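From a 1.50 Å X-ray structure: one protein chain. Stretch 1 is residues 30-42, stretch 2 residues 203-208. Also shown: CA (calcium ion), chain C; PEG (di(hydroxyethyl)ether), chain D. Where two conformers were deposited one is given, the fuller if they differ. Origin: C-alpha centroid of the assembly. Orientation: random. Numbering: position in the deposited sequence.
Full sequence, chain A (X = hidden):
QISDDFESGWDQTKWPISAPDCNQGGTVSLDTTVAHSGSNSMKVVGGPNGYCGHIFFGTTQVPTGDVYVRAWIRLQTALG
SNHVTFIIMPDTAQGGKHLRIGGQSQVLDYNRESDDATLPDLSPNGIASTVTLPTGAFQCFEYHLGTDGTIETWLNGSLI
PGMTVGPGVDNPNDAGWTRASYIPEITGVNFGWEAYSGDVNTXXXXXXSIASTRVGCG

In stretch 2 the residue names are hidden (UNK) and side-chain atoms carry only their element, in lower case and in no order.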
# COMPACT_ATOMS: atom_id res chain seq x y z
N LEU A 30 5.48 15.58 -9.04
CA LEU A 30 4.67 15.28 -10.21
C LEU A 30 5.57 14.91 -11.37
O LEU A 30 6.53 15.62 -11.68
CB LEU A 30 3.78 16.46 -10.59
CG LEU A 30 2.71 16.09 -11.62
CD1 LEU A 30 1.53 15.41 -10.96
CD2 LEU A 30 2.26 17.30 -12.43
N ASP A 31 5.28 13.76 -11.99
CA ASP A 31 6.02 13.36 -13.18
C ASP A 31 5.13 13.57 -14.40
O ASP A 31 4.02 13.02 -14.48
CB ASP A 31 6.44 11.90 -13.07
CG ASP A 31 7.51 11.50 -14.08
OD1 ASP A 31 7.64 12.14 -15.16
OD2 ASP A 31 8.21 10.53 -13.80
N THR A 32 5.62 14.37 -15.34
CA THR A 32 4.87 14.65 -16.57
C THR A 32 5.30 13.75 -17.74
O THR A 32 4.86 13.97 -18.88
CB THR A 32 5.02 16.13 -16.99
OG1 THR A 32 6.40 16.40 -17.27
CG2 THR A 32 4.51 17.07 -15.86
N THR A 33 6.15 12.76 -17.46
CA THR A 33 6.72 11.88 -18.50
C THR A 33 6.34 10.41 -18.34
O THR A 33 6.66 9.59 -19.21
CB THR A 33 8.27 11.94 -18.54
OG1 THR A 33 8.82 11.30 -17.37
CG2 THR A 33 8.78 13.40 -18.64
N VAL A 34 5.68 10.08 -17.23
CA VAL A 34 5.30 8.70 -16.88
C VAL A 34 3.93 8.79 -16.26
O VAL A 34 3.73 9.58 -15.34
CB VAL A 34 6.27 8.10 -15.84
CG1 VAL A 34 5.75 6.75 -15.32
CG2 VAL A 34 7.65 7.94 -16.44
N ALA A 35 2.97 8.02 -16.78
CA ALA A 35 1.58 8.11 -16.32
C ALA A 35 0.77 6.92 -16.77
O ALA A 35 1.13 6.25 -17.73
CB ALA A 35 0.92 9.39 -16.81
N HIS A 36 -0.31 6.65 -16.05
CA HIS A 36 -1.32 5.74 -16.51
C HIS A 36 -2.35 6.58 -17.28
O HIS A 36 -2.35 6.60 -18.51
CB HIS A 36 -1.95 4.97 -15.36
CG HIS A 36 -3.05 4.06 -15.79
ND1 HIS A 36 -4.37 4.28 -15.46
CD2 HIS A 36 -3.03 2.97 -16.60
CE1 HIS A 36 -5.12 3.34 -16.02
NE2 HIS A 36 -4.33 2.54 -16.72
N SER A 37 -3.20 7.34 -16.57
CA SER A 37 -4.05 8.31 -17.27
C SER A 37 -3.28 9.53 -17.76
O SER A 37 -2.47 10.11 -17.04
CB SER A 37 -5.19 8.78 -16.37
OG SER A 37 -4.67 9.48 -15.23
N GLY A 38 -3.56 9.95 -18.98
CA GLY A 38 -3.04 11.22 -19.48
C GLY A 38 -1.55 11.38 -19.40
O GLY A 38 -0.78 10.49 -19.78
N SER A 39 -1.14 12.55 -18.91
CA SER A 39 0.26 12.95 -18.94
C SER A 39 1.01 12.74 -17.64
O SER A 39 2.23 12.60 -17.66
CB SER A 39 0.36 14.42 -19.32
OG SER A 39 -0.04 14.63 -20.67
N ASN A 40 0.30 12.80 -16.51
CA ASN A 40 0.97 12.94 -15.20
C ASN A 40 0.67 11.82 -14.21
O ASN A 40 -0.42 11.30 -14.16
CB ASN A 40 0.56 14.24 -14.50
CG ASN A 40 0.58 15.45 -15.40
OD1 ASN A 40 1.46 15.61 -16.25
ND2 ASN A 40 -0.36 16.35 -15.17
N SER A 41 1.65 11.53 -13.35
CA SER A 41 1.45 10.70 -12.16
C SER A 41 2.31 11.29 -11.06
O SER A 41 3.09 12.22 -11.29
CB SER A 41 1.83 9.24 -12.45
OG SER A 41 3.20 9.11 -12.78
N MET A 42 2.21 10.72 -9.86
CA MET A 42 3.05 11.10 -8.73
C MET A 42 4.23 10.16 -8.61
O MET A 42 4.04 8.96 -8.54
CB MET A 42 2.23 11.03 -7.44
CG MET A 42 1.10 12.05 -7.37
SD MET A 42 1.69 13.75 -7.31
CE MET A 42 2.39 13.74 -5.67
N UNK A 203 8.68 4.58 -7.13
CA UNK A 203 7.32 4.12 -7.35
C UNK A 203 6.48 5.28 -7.84
O UNK A 203 6.57 6.39 -7.32
c UNK A 203 6.79 4.37 -4.85
c UNK A 203 6.73 3.46 -6.06
c UNK A 203 5.33 2.87 -6.33
N UNK A 204 5.68 5.03 -8.87
CA UNK A 204 4.73 6.01 -9.36
C UNK A 204 3.31 5.58 -9.03
O UNK A 204 2.96 4.40 -9.11
c UNK A 204 9.45 6.61 -12.81
c UNK A 204 4.80 6.18 -10.87
c UNK A 204 8.16 6.96 -12.37
c UNK A 204 8.98 4.33 -12.10
c UNK A 204 6.06 6.75 -11.45
c UNK A 204 6.26 8.04 -11.86
c UNK A 204 9.84 5.30 -12.67
c UNK A 204 7.26 6.03 -11.79
c UNK A 204 7.67 4.69 -11.65
n UNK A 204 7.53 8.18 -12.39
N UNK A 205 2.47 6.56 -8.71
CA UNK A 205 1.07 6.34 -8.38
C UNK A 205 0.25 7.26 -9.26
O UNK A 205 0.56 8.45 -9.40
c UNK A 205 1.13 4.70 -5.39
c UNK A 205 1.90 3.99 -4.47
c UNK A 205 2.86 6.37 -5.53
c UNK A 205 0.78 6.67 -6.90
c UNK A 205 3.15 4.47 -4.09
c UNK A 205 3.62 5.66 -4.62
c UNK A 205 1.60 5.90 -5.92
N UNK A 206 -0.81 6.71 -9.84
CA UNK A 206 -1.74 7.47 -10.66
C UNK A 206 -3.14 6.94 -10.38
O UNK A 206 -3.32 5.83 -9.88
o UNK A 206 -1.59 8.39 -14.23
c UNK A 206 -1.41 7.27 -12.14
c UNK A 206 -1.91 8.41 -13.03
o UNK A 206 -2.59 9.33 -12.54
N UNK A 207 -4.14 7.78 -10.66
CA UNK A 207 -5.54 7.33 -10.68
C UNK A 207 -5.95 6.69 -9.37
O UNK A 207 -6.41 5.55 -9.32
o UNK A 207 -5.81 8.29 -13.33
o UNK A 207 -4.53 6.60 -13.91
c UNK A 207 -5.35 7.14 -13.15
c UNK A 207 -5.76 6.44 -11.90
N UNK A 208 -5.74 7.45 -8.31
CA UNK A 208 -6.06 7.01 -6.97
C UNK A 208 -7.53 7.27 -6.70
O UNK A 208 -8.05 8.34 -7.02
c UNK A 208 -5.18 7.72 -5.93
c UNK A 208 -5.66 7.40 -4.50
c UNK A 208 -2.75 8.18 -5.30
c UNK A 208 -3.71 7.35 -6.15
CA CA C . -2.64 10.64 -14.67
C1 PEG D . 8.96 17.81 -15.41
O1 PEG D . 7.81 18.47 -15.97
C2 PEG D . 8.53 16.79 -14.36
O2 PEG D . 8.40 15.49 -14.96

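Position 203 carries three side-chain carbons, the first bonded to the other two. Its CA-to-CB bond points away from stretch 1, and the side chain makes no contact. This fork is valine, V203.

At position 204 one carbon leads into fused five- and six-membered rings holding eight carbons and one nitrogen. The nitrogen lies 2.8 Å from D31 OD2, which sits at the ring edge near its plane, where an N-H would point. An indole is the match: W204. The bond from W204 NE1 to D31 OD2 has an N-H...acceptor angle of 161°. V34 covers one ring face, its CG1 3.6 Å from the five-membered ring centroid and 5° off the normal, a CH-pi contact.

Position 205 has one carbon followed by a ring of six carbons with no further substituent. A ring carbon lies 4.1 Å from M42 O, which sits oblique to the ring. This is phenylalanine, F205. Its CB and that of M42 lie on the same face of the sheet. The backbone pairs antiparallel with M42: M42 N donates to F205 O at 2.8 Å (169°), and F205 N donates to M42 O at 2.9 Å (160°).

Position 206 shows two carbons, the second bearing two oxygens. Both oxygens lie 2.5 Å from the calcium ion, and one accepts a hydrogen bond from H36 N at 2.8 Å. A short carboxylate that chelates through both oxygens is aspartate, D206; the acceptor for H36 N is OD2. Its OD1 also takes a weak bond within stretch 2 from the backbone N of position 207, at 2.9 Å and 122°.

Position 207 again has two carbons, the second with two oxygens, and the chain turns a corner here with phi/psi 56/55. One oxygen is 2.5 Å from S37 OG, the other 2.8 Å from H36 ND1. This is D207: S37 OG donates to OD1, while OD2 accepts from H36 ND1 (154°) and from S37 N at 3.1 Å (144°).

Position 208 has four carbons, forked at the first, one arm two carbons long: isoleucine, I208. It makes no contact with stretch 1.

The contact joins a short antiparallel pairing to a metal-centred loop. Calcium binds S37 O, S37 OG and N40 O, each at 2.4 Å, so the approach of N40 O to D206 OD2, 3.1 Å, reflects shared coordination rather than a hydrogen bond. D207 fastens H36 and S37 beside this site, while W204 anchors D31 and packs against V34.

Stretch 2 203-208: VWFDDI
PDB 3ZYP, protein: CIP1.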